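PDB 3WWC: oxidized polyvinyl alcohol hydrolase from Pseudomonas sp. VM15C, which hydrolyses beta-diketones such as nonane-4,6-dione and cleaves oxidized polyvinyl alcohol in the second step of polyvinyl alcohol degradation. Local coordinates for residues V39-K44 with S150-A155. The protein carries 1 engineered substitution. Sequence-based numbering, arbitrary orientation.
Sequences VDFPHK and SSFFVA
S151 OG draws in H43, at the end of the strand, and K44, just beyond it: it lies 2.7 Å from H43 NE2, in the plane of the imidazole, and accepts a bond of 2.7 Å from K44 NZ. The histidine bond is nearly straight (167°), and either partner could supply its proton. The K44 chain, extended beyond CG, brings its amino group to the hydroxyl from the turn that follows the strand. The imidazole also lies flat against the helix: F152 CA points at one face, 3.6 Å from the H43 ring centroid, as a CH-pi contact, and A155 CB approaches H43 ND1 to 3.9 Å. Replacing H43 by an alanine would probably leave S151 OG with K44 as its one partner from residues 39-44 and open a gap over F152 CA. The contact joins helix 148-160 to strand 36-43, an outermost strand of the central mixed sheet of this alpha/beta-hydrolase fold. Further back along the strand, F41, with CG anti to the backbone N (chi1 -179°), brings CD2 to the edge of the F152 ring, 3.8 Å from CE1; the two planes are inclined at 49°. F41 CE2 rests 4.0 Å from A155 CB. Y31 packs edge-to-face with the F41 ring, and F50 and P100, from neighbouring strands, touch F152. Midway along the strand, D40 and F41 lie opposite R48 in a G1 beta bulge, with F41 joined to R48 by backbone hydrogen bonds.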
loop_
_atom_site.group_PDB
_atom_site.type_symbol
_atom_site.label_atom_id
_atom_site.label_comp_id
_atom_site.label_asym_id
_atom_site.label_seq_id
_atom_site.Cartn_x
_atom_site.Cartn_y
_atom_site.Cartn_z
ATOM N N VAL A 39 9.554 -17.797 8.875
ATOM C CA VAL A 39 10.812 -17.386 8.273
ATOM C C VAL A 39 11.229 -18.329 7.162
ATOM O O VAL A 39 10.590 -19.383 6.980
ATOM C CB VAL A 39 11.980 -17.321 9.322
ATOM C CG1 VAL A 39 11.616 -16.349 10.446
ATOM C CG2 VAL A 39 12.232 -18.708 9.906
ATOM N N ASP A 40 12.274 -17.974 6.429
ATOM C CA ASP A 40 12.798 -18.779 5.312
ATOM C C ASP A 40 11.779 -19.218 4.269
ATOM O O ASP A 40 11.851 -20.333 3.685
ATOM C CB ASP A 40 13.553 -19.995 5.879
ATOM C CG ASP A 40 14.743 -19.567 6.689
ATOM O OD1 ASP A 40 15.358 -18.545 6.316
ATOM O OD2 ASP A 40 15.068 -20.257 7.673
ATOM N N PHE A 41 10.830 -18.325 3.982
ATOM C CA PHE A 41 9.822 -18.638 2.959
ATOM C C PHE A 41 10.528 -18.372 1.645
ATOM O O PHE A 41 10.947 -17.242 1.354
ATOM C CB PHE A 41 8.637 -17.699 3.123
ATOM C CG PHE A 41 7.546 -17.956 2.133
ATOM C CD1 PHE A 41 6.582 -18.908 2.414
ATOM C CD2 PHE A 41 7.490 -17.241 0.943
ATOM C CE1 PHE A 41 5.545 -19.138 1.517
ATOM C CE2 PHE A 41 6.454 -17.464 0.020
ATOM C CZ PHE A 41 5.479 -18.410 0.314
ATOM N N PRO A 42 10.650 -19.386 0.784
ATOM C CA PRO A 42 11.353 -19.234 -0.494
ATOM C C PRO A 42 10.530 -18.548 -1.548
ATOM O O PRO A 42 9.412 -18.983 -1.819
ATOM C CB PRO A 42 11.648 -20.684 -0.886
ATOM C CG PRO A 42 10.409 -21.396 -0.418
ATOM C CD PRO A 42 10.133 -20.748 0.963
ATOM N N HIS A 43 11.078 -17.486 -2.118
ATOM C CA HIS A 43 10.410 -16.816 -3.217
ATOM C C HIS A 43 11.421 -16.107 -4.117
ATOM O O HIS A 43 12.153 -15.248 -3.671
ATOM C CB HIS A 43 9.387 -15.771 -2.696
ATOM C CG HIS A 43 8.516 -15.211 -3.783
ATOM N ND1 HIS A 43 7.503 -15.943 -4.372
ATOM C CD2 HIS A 43 8.595 -14.054 -4.471
ATOM C CE1 HIS A 43 7.000 -15.252 -5.377
ATOM N NE2 HIS A 43 7.641 -14.099 -5.456
ATOM N N LYS A 44 11.428 -16.446 -5.401
ATOM C CA LYS A 44 12.337 -15.814 -6.377
ATOM C C LYS A 44 13.804 -15.708 -5.929
ATOM O O LYS A 44 14.434 -14.674 -6.100
ATOM C CB LYS A 44 11.811 -14.430 -6.786
ATOM C CG LYS A 44 10.539 -14.531 -7.693
ATOM C CD LYS A 44 10.005 -13.137 -8.082
ATOM C CE LYS A 44 8.821 -13.257 -9.037
ATOM N NZ LYS A 44 8.260 -11.900 -9.378
ATOM N N SER A 150 5.644 -7.693 -4.840
ATOM C CA SER A 150 4.275 -7.921 -5.283
ATOM C C SER A 150 4.004 -9.416 -5.433
ATOM O O SER A 150 2.949 -9.912 -4.999
ATOM C CB SER A 150 4.031 -7.143 -6.591
ATOM O OG SER A 150 2.720 -7.370 -7.103
ATOM N N SER A 151 4.935 -10.148 -6.059
ATOM C CA SER A 151 4.707 -11.600 -6.214
ATOM C C SER A 151 4.835 -12.370 -4.903
ATOM O O SER A 151 4.097 -13.332 -4.665
ATOM C CB SER A 151 5.647 -12.183 -7.277
ATOM O OG SER A 151 7.010 -11.945 -6.962
ATOM N N PHE A 152 5.716 -11.934 -4.013
ATOM C CA PHE A 152 5.861 -12.614 -2.741
ATOM C C PHE A 152 4.574 -12.500 -1.972
ATOM O O PHE A 152 4.133 -13.462 -1.377
ATOM C CB PHE A 152 6.992 -11.919 -1.947
ATOM C CG PHE A 152 6.955 -12.150 -0.464
ATOM C CD1 PHE A 152 6.770 -13.423 0.093
ATOM C CD2 PHE A 152 7.130 -11.064 0.399
ATOM C CE1 PHE A 152 6.760 -13.594 1.485
ATOM C CE2 PHE A 152 7.123 -11.252 1.796
ATOM C CZ PHE A 152 6.939 -12.525 2.338
ATOM N N PHE A 153 3.932 -11.343 -1.981
ATOM C CA PHE A 153 2.717 -11.200 -1.145
ATOM C C PHE A 153 1.616 -12.142 -1.603
ATOM O O PHE A 153 0.879 -12.636 -0.778
ATOM C CB PHE A 153 2.169 -9.753 -1.201
ATOM C CG PHE A 153 3.144 -8.692 -0.777
ATOM C CD1 PHE A 153 4.219 -8.940 0.080
ATOM C CD2 PHE A 153 2.972 -7.418 -1.292
ATOM C CE1 PHE A 153 5.120 -7.907 0.408
ATOM C CE2 PHE A 153 3.841 -6.377 -0.980
ATOM C CZ PHE A 153 4.926 -6.618 -0.125
ATOM N N VAL A 154 1.513 -12.367 -2.907
ATOM C CA VAL A 154 0.483 -13.277 -3.424
ATOM C C VAL A 154 0.822 -14.687 -2.945
ATOM O O VAL A 154 -0.031 -15.385 -2.432
ATOM C CB VAL A 154 0.454 -13.206 -4.967
ATOM C CG1 VAL A 154 -0.492 -14.302 -5.547
ATOM C CG2 VAL A 154 -0.067 -11.833 -5.369
ATOM N N ALA A 155 2.075 -15.077 -3.096
ATOM C CA ALA A 155 2.489 -16.410 -2.652
ATOM C C ALA A 155 2.321 -16.602 -1.158
ATOM O O ALA A 155 1.919 -17.686 -0.681
ATOM C CB ALA A 155 3.932 -16.661 -3.030
#